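Local atomic coordinates of nodulation fucosyltransferase NodZ (Bradyrhizobium sp., PDB entry 2HHC), a protein that belongs to the NodZ family of nodulation proteins, glycosyltransferases of the GT-B class, whose fold pairs two Rossmann-like domains. Residues E4-R10 and R34-W40; H169-G173 and A208-P214. Where two conformers were deposited one is given. Residues are numbered along the deposited sequence.

How the interactions relate
Interactions 1 and 2 lie on opposite sides of the chain's centre, their centres about 41 Å apart and their nearest atoms about 23 Å apart. Each belongs to a beta-alpha-beta unit of its own sheet, and they sample different parts of such a unit. Interaction 1 joins the two neighbouring parallel strands themselves, is largely buried, buries 767 Å² (both segments summed) and is held by a ladder of backbone hydrogen bonds with charged groups at both ends. Interaction 2 sets a strand against the end of the crossover helix and the loop leaving it; it is only partly buried, buries 261 Å² (likewise summed) and rests on van der Waals contacts without a hydrogen bond between its segments.

Interaction 1: residues E4-R10 and R34-W40; sequences ERFVISR and RTLVIDW
Two extended segments run side by side as parallel strands, 6-10 and 35-39, with axes 4.7 Å apart at closest approach and crossing at -21°. The register pairs Phe6 with Thr35, Val7 with Leu36, Ile8 with Val37 and Ser9 with Ile38. Five backbone bonds zip the pair: Thr35 N to Arg5 O, Ser9 N to Val37 O and Asp39 N to Ser9 O (each 2.8 Å), Val7 N to Thr35 O and Val37 N to Val7 O (both 2.9 Å). Peptide groups of Phe6, Ile8 and Arg10 bond instead to 125-128 and Asn124. At the N-terminal end Thr35 OG1 donates to OE2 of Glu4 (chi1 t, chi2 t) at 2.6 Å. Arg5 and Arg34 each lay NH2 over a face of the other's guanidinium, the planes tilted, with Arg5 NH2 2.9 Å from Arg34 NH2; Asp120 forms salt bridges with both and offsets the like charges, and Arg34 NH1 makes a weak bond to Phe6 O (3.4 Å). At the other end Arg10 (chi1 m, chi2 t, chi3 p) brings NE to OD2 of Asp39 (chi1 t) in a 2.7 Å salt bridge; that oxygen also meets Arg41, while Arg10 NH1 turns to Asp129. One water joins Ser9 OG (2.8 Å) to Trp40 NE1 (2.9 Å), accepting from the indole. In this first beta-alpha-beta unit of a Rossmann-like domain, helix 15-32 makes the crossover and packs on the face of Ser9 and Leu36; on the opposite face Phe6 CD2 lies 3.8 Å from Val37 CG2 and Phe80 meets Phe6 edge-to-face, and strands 125-128 and 67-70 flank the pair.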
ATOM      1  N   GLU A   4     -15.493 -24.045   8.808  1.00 28.77           N
ATOM      2  CA  GLU A   4     -14.467 -23.106   8.381  1.00 29.41           C
ATOM      3  C   GLU A   4     -14.771 -21.762   8.981  1.00 28.42           C
ATOM      4  O   GLU A   4     -15.934 -21.352   9.044  1.00 28.93           O
ATOM      5  CB  GLU A   4     -14.466 -23.019   6.850  1.00 28.23           C
ATOM      6  CG  GLU A   4     -13.254 -22.344   6.275  1.00 28.94           C
ATOM      7  CD  GLU A   4     -13.115 -22.502   4.763  1.00 32.90           C
ATOM      8  OE1 GLU A   4     -13.945 -23.174   4.118  1.00 33.04           O
ATOM      9  OE2 GLU A   4     -12.120 -21.929   4.189  1.00 31.71           O
ATOM     10  N   ARG A   5     -13.725 -21.009   9.363  1.00 28.21           N
ATOM     11  CA  ARG A   5     -13.805 -19.682   9.929  1.00 28.78           C
ATOM     12  C   ARG A   5     -12.904 -18.723   9.131  1.00 27.58           C
ATOM     13  O   ARG A   5     -11.991 -19.176   8.416  1.00 29.28           O
ATOM     14  CB  ARG A   5     -13.387 -19.744  11.383  0.60 28.42           C
ATOM     15  CG  ARG A   5     -14.470 -20.455  12.228  0.60 28.32           C
ATOM     16  CD  ARG A   5     -14.037 -20.903  13.626  0.60 30.36           C
ATOM     17  NE  ARG A   5     -12.834 -20.253  14.076  0.60 38.98           N
ATOM     18  CZ  ARG A   5     -12.709 -19.399  15.100  0.60 38.40           C
ATOM     19  NH1 ARG A   5     -13.728 -19.029  15.922  0.60 33.30           N
ATOM     20  NH2 ARG A   5     -11.491 -18.949  15.315  0.60 37.24           N
ATOM     21  N   PHE A   6     -13.185 -17.445   9.223  1.00 29.14           N
ATOM     22  CA  PHE A   6     -12.677 -16.483   8.252  1.00 28.41           C
ATOM     23  C   PHE A   6     -12.200 -15.166   8.861  1.00 29.21           C
ATOM     24  O   PHE A   6     -12.684 -14.726   9.933  1.00 30.23           O
ATOM     25  CB  PHE A   6     -13.777 -16.150   7.198  1.00 29.14           C
ATOM     26  CG  PHE A   6     -14.271 -17.354   6.459  1.00 29.42           C
ATOM     27  CD1 PHE A   6     -15.264 -18.162   6.996  1.00 28.71           C
ATOM     28  CD2 PHE A   6     -13.769 -17.673   5.213  1.00 30.01           C
ATOM     29  CE1 PHE A   6     -15.746 -19.247   6.318  1.00 29.51           C
ATOM     30  CE2 PHE A   6     -14.257 -18.767   4.520  1.00 29.35           C
ATOM     31  CZ  PHE A   6     -15.266 -19.550   5.065  1.00 32.28           C
ATOM     32  N   VAL A   7     -11.301 -14.521   8.135  1.00 28.91           N
ATOM     33  CA  VAL A   7     -10.967 -13.092   8.306  1.00 29.60           C
ATOM     34  C   VAL A   7     -11.131 -12.444   6.950  1.00 30.06           C
ATOM     35  O   VAL A   7     -10.519 -12.928   5.993  1.00 30.16           O
ATOM     36  CB  VAL A   7      -9.506 -12.853   8.819  1.00 31.22           C
ATOM     37  CG1 VAL A   7      -9.238 -11.374   8.951  1.00 31.74           C
ATOM     38  CG2 VAL A   7      -9.241 -13.540  10.101  1.00 32.27           C
ATOM     39  N   ILE A   8     -11.962 -11.415   6.844  1.00 30.46           N
ATOM     40  CA  ILE A   8     -12.160 -10.715   5.585  1.00 30.91           C
ATOM     41  C   ILE A   8     -11.389  -9.425   5.638  1.00 31.00           C
ATOM     42  O   ILE A   8     -11.587  -8.579   6.532  1.00 31.44           O
ATOM     43  CB  ILE A   8     -13.640 -10.451   5.326  1.00 30.86           C
ATOM     44  CG1 ILE A   8     -14.467 -11.769   5.402  1.00 32.09           C
ATOM     45  CG2 ILE A   8     -13.791  -9.779   4.000  1.00 32.54           C
ATOM     46  CD1 ILE A   8     -15.944 -11.565   5.195  1.00 32.58           C
ATOM     47  N   SER A   9     -10.500  -9.199   4.688  1.00 30.56           N
ATOM     48  CA  SER A   9      -9.753  -7.979   4.531  1.00 30.80           C
ATOM     49  C   SER A   9     -10.401  -7.110   3.475  1.00 30.79           C
ATOM     50  O   SER A   9     -10.294  -7.401   2.271  1.00 31.19           O
ATOM     51  CB  SER A   9      -8.305  -8.294   4.158  1.00 30.67           C
ATOM     52  OG  SER A   9      -7.555  -7.079   4.123  1.00 31.93           O
ATOM     53  N   ARG A  10     -11.072  -6.035   3.915  1.00 31.35           N
ATOM     54  CA  ARG A  10     -11.754  -5.102   3.050  1.00 31.21           C
ATOM     55  C   ARG A  10     -10.962  -3.796   3.045  1.00 32.12           C
ATOM     56  O   ARG A  10     -10.764  -3.186   4.117  1.00 32.89           O
ATOM     57  CB  ARG A  10     -13.150  -4.820   3.594  0.50 31.62           C
ATOM     58  CG  ARG A  10     -13.904  -6.059   4.024  0.50 29.27           C
ATOM     59  CD  ARG A  10     -15.425  -5.763   4.004  0.50 31.44           C
ATOM     60  NE  ARG A  10     -15.904  -5.797   2.625  0.50 27.55           N
ATOM     61  CZ  ARG A  10     -16.490  -4.777   2.011  0.50 28.53           C
ATOM     62  NH1 ARG A  10     -16.736  -3.638   2.649  0.50 30.79           N
ATOM     63  NH2 ARG A  10     -16.808  -4.869   0.727  0.50 28.25           N
ATOM     64  N   ARG A  34      -7.726 -19.360  10.559  1.00 29.57           N
ATOM     65  CA  ARG A  34      -8.841 -18.911   9.720  1.00 29.30           C
ATOM     66  C   ARG A  34      -8.415 -18.785   8.270  1.00 30.17           C
ATOM     67  O   ARG A  34      -7.240 -18.531   7.955  1.00 30.59           O
ATOM     68  CB  ARG A  34      -9.374 -17.566  10.227  1.00 29.13           C
ATOM     69  CG  ARG A  34      -9.964 -17.600  11.631  1.00 28.71           C
ATOM     70  CD  ARG A  34     -10.202 -16.182  12.137  1.00 29.42           C
ATOM     71  NE  ARG A  34     -10.680 -16.186  13.518  1.00 30.10           N
ATOM     72  CZ  ARG A  34     -11.959 -16.149  13.891  1.00 29.98           C
ATOM     73  NH1 ARG A  34     -12.947 -16.152  13.002  1.00 29.74           N
ATOM     74  NH2 ARG A  34     -12.260 -16.125  15.177  1.00 32.31           N
ATOM     75  N   THR A  35      -9.415 -18.812   7.392  1.00 29.48           N
ATOM     76  CA  THR A  35      -9.217 -18.561   5.985  1.00 29.48           C
ATOM     77  C   THR A  35      -9.247 -17.055   5.772  1.00 30.17           C
ATOM     78  O   THR A  35     -10.107 -16.363   6.284  1.00 31.60           O
ATOM     79  CB  THR A  35     -10.300 -19.272   5.174  1.00 30.23           C
ATOM     80  OG1 THR A  35     -10.075 -20.666   5.282  1.00 29.99           O
ATOM     81  CG2 THR A  35     -10.325 -18.873   3.671  1.00 29.65           C
ATOM     82  N   LEU A  36      -8.322 -16.538   4.948  1.00 29.69           N
ATOM     83  CA  LEU A  36      -8.260 -15.122   4.582  1.00 29.86           C
ATOM     84  C   LEU A  36      -8.966 -14.825   3.283  1.00 29.61           C
ATOM     85  O   LEU A  36      -8.768 -15.498   2.280  1.00 30.22           O
ATOM     86  CB  LEU A  36      -6.815 -14.679   4.442  1.00 31.07           C
ATOM     87  CG  LEU A  36      -6.545 -13.244   4.065  1.00 29.64           C
ATOM     88  CD1 LEU A  36      -6.954 -12.274   5.205  1.00 30.70           C
ATOM     89  CD2 LEU A  36      -5.067 -13.082   3.794  1.00 31.75           C
ATOM     90  N   VAL A  37      -9.883 -13.879   3.344  1.00 30.68           N
ATOM     91  CA  VAL A  37     -10.631 -13.444   2.187  1.00 30.27           C
ATOM     92  C   VAL A  37     -10.163 -12.017   1.850  1.00 30.53           C
ATOM     93  O   VAL A  37     -10.165 -11.102   2.698  1.00 31.54           O
ATOM     94  CB  VAL A  37     -12.131 -13.372   2.523  1.00 30.44           C
ATOM     95  CG1 VAL A  37     -12.917 -12.907   1.326  1.00 33.17           C
ATOM     96  CG2 VAL A  37     -12.661 -14.700   3.039  1.00 31.56           C
ATOM     97  N   ILE A  38      -9.694 -11.805   0.623  1.00 30.15           N
ATOM     98  CA  ILE A  38      -9.245 -10.496   0.145  1.00 29.86           C
ATOM     99  C   ILE A  38     -10.432  -9.896  -0.608  1.00 29.75           C
ATOM    100  O   ILE A  38     -10.817 -10.406  -1.661  1.00 30.87           O
ATOM    101  CB  ILE A  38      -8.014 -10.595  -0.746  1.00 29.71           C
ATOM    102  CG1 ILE A  38      -6.911 -11.436  -0.090  1.00 31.56           C
ATOM    103  CG2 ILE A  38      -7.544  -9.168  -1.092  1.00 30.97           C
ATOM    104  CD1 ILE A  38      -5.613 -11.553  -0.893  1.00 31.52           C
ATOM    105  N   ASP A  39     -11.036  -8.886  -0.016  1.00 30.50           N
ATOM    106  CA  ASP A  39     -12.294  -8.296  -0.542  1.00 30.81           C
ATOM    107  C   ASP A  39     -12.066  -6.843  -0.919  1.00 30.23           C
ATOM    108  O   ASP A  39     -12.160  -5.910  -0.088  1.00 30.84           O
ATOM    109  CB  ASP A  39     -13.413  -8.420   0.462  1.00 30.43           C
ATOM    110  CG  ASP A  39     -14.702  -7.853  -0.053  1.00 32.00           C
ATOM    111  OD1 ASP A  39     -14.799  -7.420  -1.223  1.00 31.06           O
ATOM    112  OD2 ASP A  39     -15.658  -7.824   0.785  1.00 32.69           O
ATOM    113  N   TRP A  40     -11.642  -6.639  -2.159  1.00 30.35           N
ATOM    114  CA  TRP A  40     -11.383  -5.318  -2.695  1.00 30.26           C
ATOM    115  C   TRP A  40     -12.517  -4.831  -3.603  1.00 29.79           C
ATOM    116  O   TRP A  40     -12.337  -4.013  -4.492  1.00 30.51           O
ATOM    117  CB  TRP A  40     -10.060  -5.253  -3.417  1.00 30.61           C
ATOM    118  CG  TRP A  40      -8.859  -5.371  -2.514  1.00 30.58           C
ATOM    119  CD1 TRP A  40      -8.824  -5.586  -1.162  1.00 31.71           C
ATOM    120  CD2 TRP A  40      -7.476  -5.363  -2.959  1.00 30.99           C
ATOM    121  NE1 TRP A  40      -7.521  -5.633  -0.729  1.00 30.25           N
ATOM    122  CE2 TRP A  40      -6.681  -5.472  -1.820  1.00 30.16           C
ATOM    123  CE3 TRP A  40      -6.874  -5.158  -4.189  1.00 31.61           C
ATOM    124  CZ2 TRP A  40      -5.286  -5.489  -1.895  1.00 31.21           C
ATOM    125  CZ3 TRP A  40      -5.529  -5.135  -4.273  1.00 32.26           C
ATOM    126  CH2 TRP A  40      -4.738  -5.294  -3.116  1.00 31.63           C
TER
HETATM  127  O   HOH W   1      -6.768  -5.361   2.044  1.00 21.42           O

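Interaction 2: residues H169-G173 and A208-P214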
ATOM      1  N   HIS A 169      22.665   2.303 -12.874  1.00 33.83           N
ATOM      2  CA  HIS A 169      22.561   3.598 -12.201  1.00 33.36           C
ATOM      3  C   HIS A 169      22.173   3.463 -10.738  1.00 32.18           C
ATOM      4  O   HIS A 169      21.707   2.426 -10.310  1.00 34.33           O
ATOM      5  CB  HIS A 169      21.546   4.477 -12.933  1.00 33.90           C
ATOM      6  CG  HIS A 169      22.031   4.987 -14.259  0.50 33.75           C
ATOM      7  ND1 HIS A 169      21.966   4.248 -15.420  0.50 35.35           N
ATOM      8  CD2 HIS A 169      22.635   6.154 -14.591  0.50 32.83           C
ATOM      9  CE1 HIS A 169      22.494   4.946 -16.413  0.50 33.87           C
ATOM     10  NE2 HIS A 169      22.895   6.111 -15.939  0.50 34.78           N
ATOM     11  N   SER A 170      22.416   4.528  -9.969  1.00 30.71           N
ATOM     12  CA  SER A 170      21.973   4.608  -8.592  1.00 31.17           C
ATOM     13  C   SER A 170      20.818   5.594  -8.596  1.00 30.70           C
ATOM     14  O   SER A 170      21.015   6.780  -8.929  1.00 31.58           O
ATOM     15  CB  SER A 170      23.093   5.148  -7.687  1.00 30.22           C
ATOM     16  OG  SER A 170      24.069   4.133  -7.485  1.00 31.14           O
ATOM     17  N   ILE A 171      19.620   5.120  -8.257  1.00 30.76           N
ATOM     18  CA  ILE A 171      18.435   5.954  -8.410  1.00 30.05           C
ATOM     19  C   ILE A 171      17.992   6.499  -7.072  1.00 30.37           C
ATOM     20  O   ILE A 171      17.835   5.764  -6.086  1.00 29.57           O
ATOM     21  CB  ILE A 171      17.286   5.165  -9.078  1.00 30.00           C
ATOM     22  CG1 ILE A 171      17.734   4.571 -10.410  1.00 30.95           C
ATOM     23  CG2 ILE A 171      16.042   6.014  -9.254  1.00 30.83           C
ATOM     24  CD1 ILE A 171      18.282   5.495 -11.419  1.00 33.03           C
ATOM     25  N   ILE A 172      17.746   7.795  -7.068  1.00 30.26           N
ATOM     26  CA  ILE A 172      17.113   8.456  -5.947  1.00 30.51           C
ATOM     27  C   ILE A 172      15.630   8.556  -6.300  1.00 30.28           C
ATOM     28  O   ILE A 172      15.235   9.322  -7.229  1.00 30.76           O
ATOM     29  CB  ILE A 172      17.694   9.851  -5.737  1.00 30.02           C
ATOM     30  CG1 ILE A 172      19.144   9.732  -5.323  1.00 29.71           C
ATOM     31  CG2 ILE A 172      16.941  10.592  -4.634  1.00 30.72           C
ATOM     32  CD1 ILE A 172      19.930  11.042  -5.436  1.00 30.01           C
ATOM     33  N   GLY A 173      14.795   7.837  -5.547  1.00 30.99           N
ATOM     34  CA  GLY A 173      13.348   7.938  -5.753  1.00 30.53           C
ATOM     35  C   GLY A 173      12.721   9.017  -4.896  1.00 31.30           C
ATOM     36  O   GLY A 173      13.137   9.255  -3.725  1.00 32.13           O
ATOM     37  N   ALA A 208      19.922  14.212  -0.662  1.00 29.93           N
ATOM     38  CA  ALA A 208      20.089  12.883  -1.218  1.00 30.42           C
ATOM     39  C   ALA A 208      21.225  12.838  -2.231  1.00 30.62           C
ATOM     40  O   ALA A 208      21.992  11.860  -2.272  1.00 30.27           O
ATOM     41  CB  ALA A 208      18.787  12.429  -1.893  1.00 30.33           C
ATOM     42  N   LYS A 209      21.333  13.873  -3.057  1.00 31.49           N
ATOM     43  CA  LYS A 209      22.347  13.896  -4.121  1.00 31.16           C
ATOM     44  C   LYS A 209      23.763  14.086  -3.608  1.00 31.61           C
ATOM     45  O   LYS A 209      24.719  13.744  -4.322  1.00 32.96           O
ATOM     46  CB  LYS A 209      22.031  14.987  -5.145  1.00 31.61           C
ATOM     47  CG  LYS A 209      20.987  14.580  -6.167  1.00 31.24           C
ATOM     48  CD  LYS A 209      20.744  15.641  -7.236  1.00 32.58           C
ATOM     49  CE  LYS A 209      21.920  15.597  -8.231  0.65 35.50           C
ATOM     50  NZ  LYS A 209      21.936  16.792  -9.048  0.65 38.47           N
ATOM     51  N   ALA A 210      23.895  14.647  -2.400  1.00 30.06           N
ATOM     52  CA  ALA A 210      25.197  14.860  -1.750  1.00 31.00           C
ATOM     53  C   ALA A 210      25.785  13.581  -1.111  1.00 30.69           C
ATOM     54  O   ALA A 210      26.968  13.570  -0.728  1.00 31.93           O
ATOM     55  CB  ALA A 210      25.054  15.924  -0.706  1.00 31.04           C
ATOM     56  N   LEU A 211      24.972  12.530  -0.960  1.00 31.27           N
ATOM     57  CA  LEU A 211      25.415  11.213  -0.502  1.00 31.16           C
ATOM     58  C   LEU A 211      26.237  10.554  -1.604  1.00 31.96           C
ATOM     59  O   LEU A 211      26.211  10.999  -2.757  1.00 32.21           O
ATOM     60  CB  LEU A 211      24.219  10.339  -0.123  1.00 32.02           C
ATOM     61  CG  LEU A 211      23.328  10.938   0.971  1.00 32.68           C
ATOM     62  CD1 LEU A 211      22.128  10.078   1.265  1.00 33.88           C
ATOM     63  CD2 LEU A 211      24.122  11.211   2.231  1.00 33.14           C
ATOM     64  N   SER A 212      27.014   9.533  -1.247  1.00 32.43           N
ATOM     65  CA  SER A 212      27.847   8.840  -2.227  1.00 32.31           C
ATOM     66  C   SER A 212      27.117   7.608  -2.714  1.00 31.82           C
ATOM     67  O   SER A 212      26.446   6.922  -1.941  1.00 32.66           O
ATOM     68  CB  SER A 212      29.205   8.486  -1.637  1.00 32.31           C
ATOM     69  OG  SER A 212      29.957   9.686  -1.476  1.00 36.40           O
ATOM     70  N   TYR A 213      27.209   7.370  -4.013  1.00 31.68           N
ATOM     71  CA  TYR A 213      26.582   6.229  -4.650  1.00 31.75           C
ATOM     72  C   TYR A 213      27.585   5.515  -5.542  1.00 32.29           C
ATOM     73  O   TYR A 213      28.499   6.147  -6.082  1.00 31.79           O
ATOM     74  CB  TYR A 213      25.409   6.683  -5.505  1.00 31.75           C
ATOM     75  CG  TYR A 213      24.322   7.353  -4.703  1.00 31.82           C
ATOM     76  CD1 TYR A 213      23.297   6.628  -4.142  1.00 32.43           C
ATOM     77  CD2 TYR A 213      24.339   8.723  -4.500  1.00 30.11           C
ATOM     78  CE1 TYR A 213      22.308   7.245  -3.408  1.00 31.09           C
ATOM     79  CE2 TYR A 213      23.381   9.357  -3.759  1.00 29.94           C
ATOM     80  CZ  TYR A 213      22.358   8.625  -3.223  1.00 31.79           C
ATOM     81  OH  TYR A 213      21.422   9.288  -2.482  1.00 30.16           O
ATOM     82  N   PRO A 214      27.408   4.203  -5.721  1.00 32.74           N
ATOM     83  CA  PRO A 214      28.371   3.426  -6.535  1.00 32.77           C
ATOM     84  C   PRO A 214      28.248   3.591  -8.051  1.00 32.87           C
ATOM     85  O   PRO A 214      29.193   3.311  -8.778  1.00 33.36           O
ATOM     86  CB  PRO A 214      28.063   1.992  -6.137  1.00 33.04           C
ATOM     87  CG  PRO A 214      26.679   2.004  -5.775  1.00 33.73           C
ATOM     88  CD  PRO A 214      26.412   3.335  -5.105  1.00 32.48           C
TER
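Ala208, in the last turn of helix 192-209, points its methyl at the sheet and places CB 3.8 Å from Ile172 CG2. The same methyl touches Thr279 and Ile281 of strand 279-283 and Ile301 of strand 299-303, consistent with the close approach of the helix end to the sheet. Lys209 adds the aliphatic part of its chain, CG lying 3.8 Å from Ile172 CD1, while its amino end leads away from the strand. These contacts belong to a beta-alpha-beta crossover of the second Rossmann-like domain: strand 170-176 enters it, helix 192-209 lies against the sheet, and the chain then returns to strand 217-223, parallel and adjacent to the first. Leu211 begins the return, its N making a weak 3.3 Å bond back to Ala208 O. At Ser212 the carbonyl oxygen is anchored by Arg299. Tyr213 then points back toward the strand. Its OH donates to Ala208 O at 2.6 Å, closing the loop onto the end of the helix, and is also hydrogen-bonded to Thr279 OG1. The ring meets Ile172 obliquely, CZ lying 4.0 Å from Ile172 CG1, and Arg299 makes a cation-pi contact with it. Nearer the backbone, Tyr213 CB comes within 3.5 Å of Ser170 OG. Pro214 meets that same hydroxyl, with CD 3.4 Å from Ser170 OG, which is hydrogen-bonded to the backbone nitrogen of Lys215, the next residue on the way into strand 217-223.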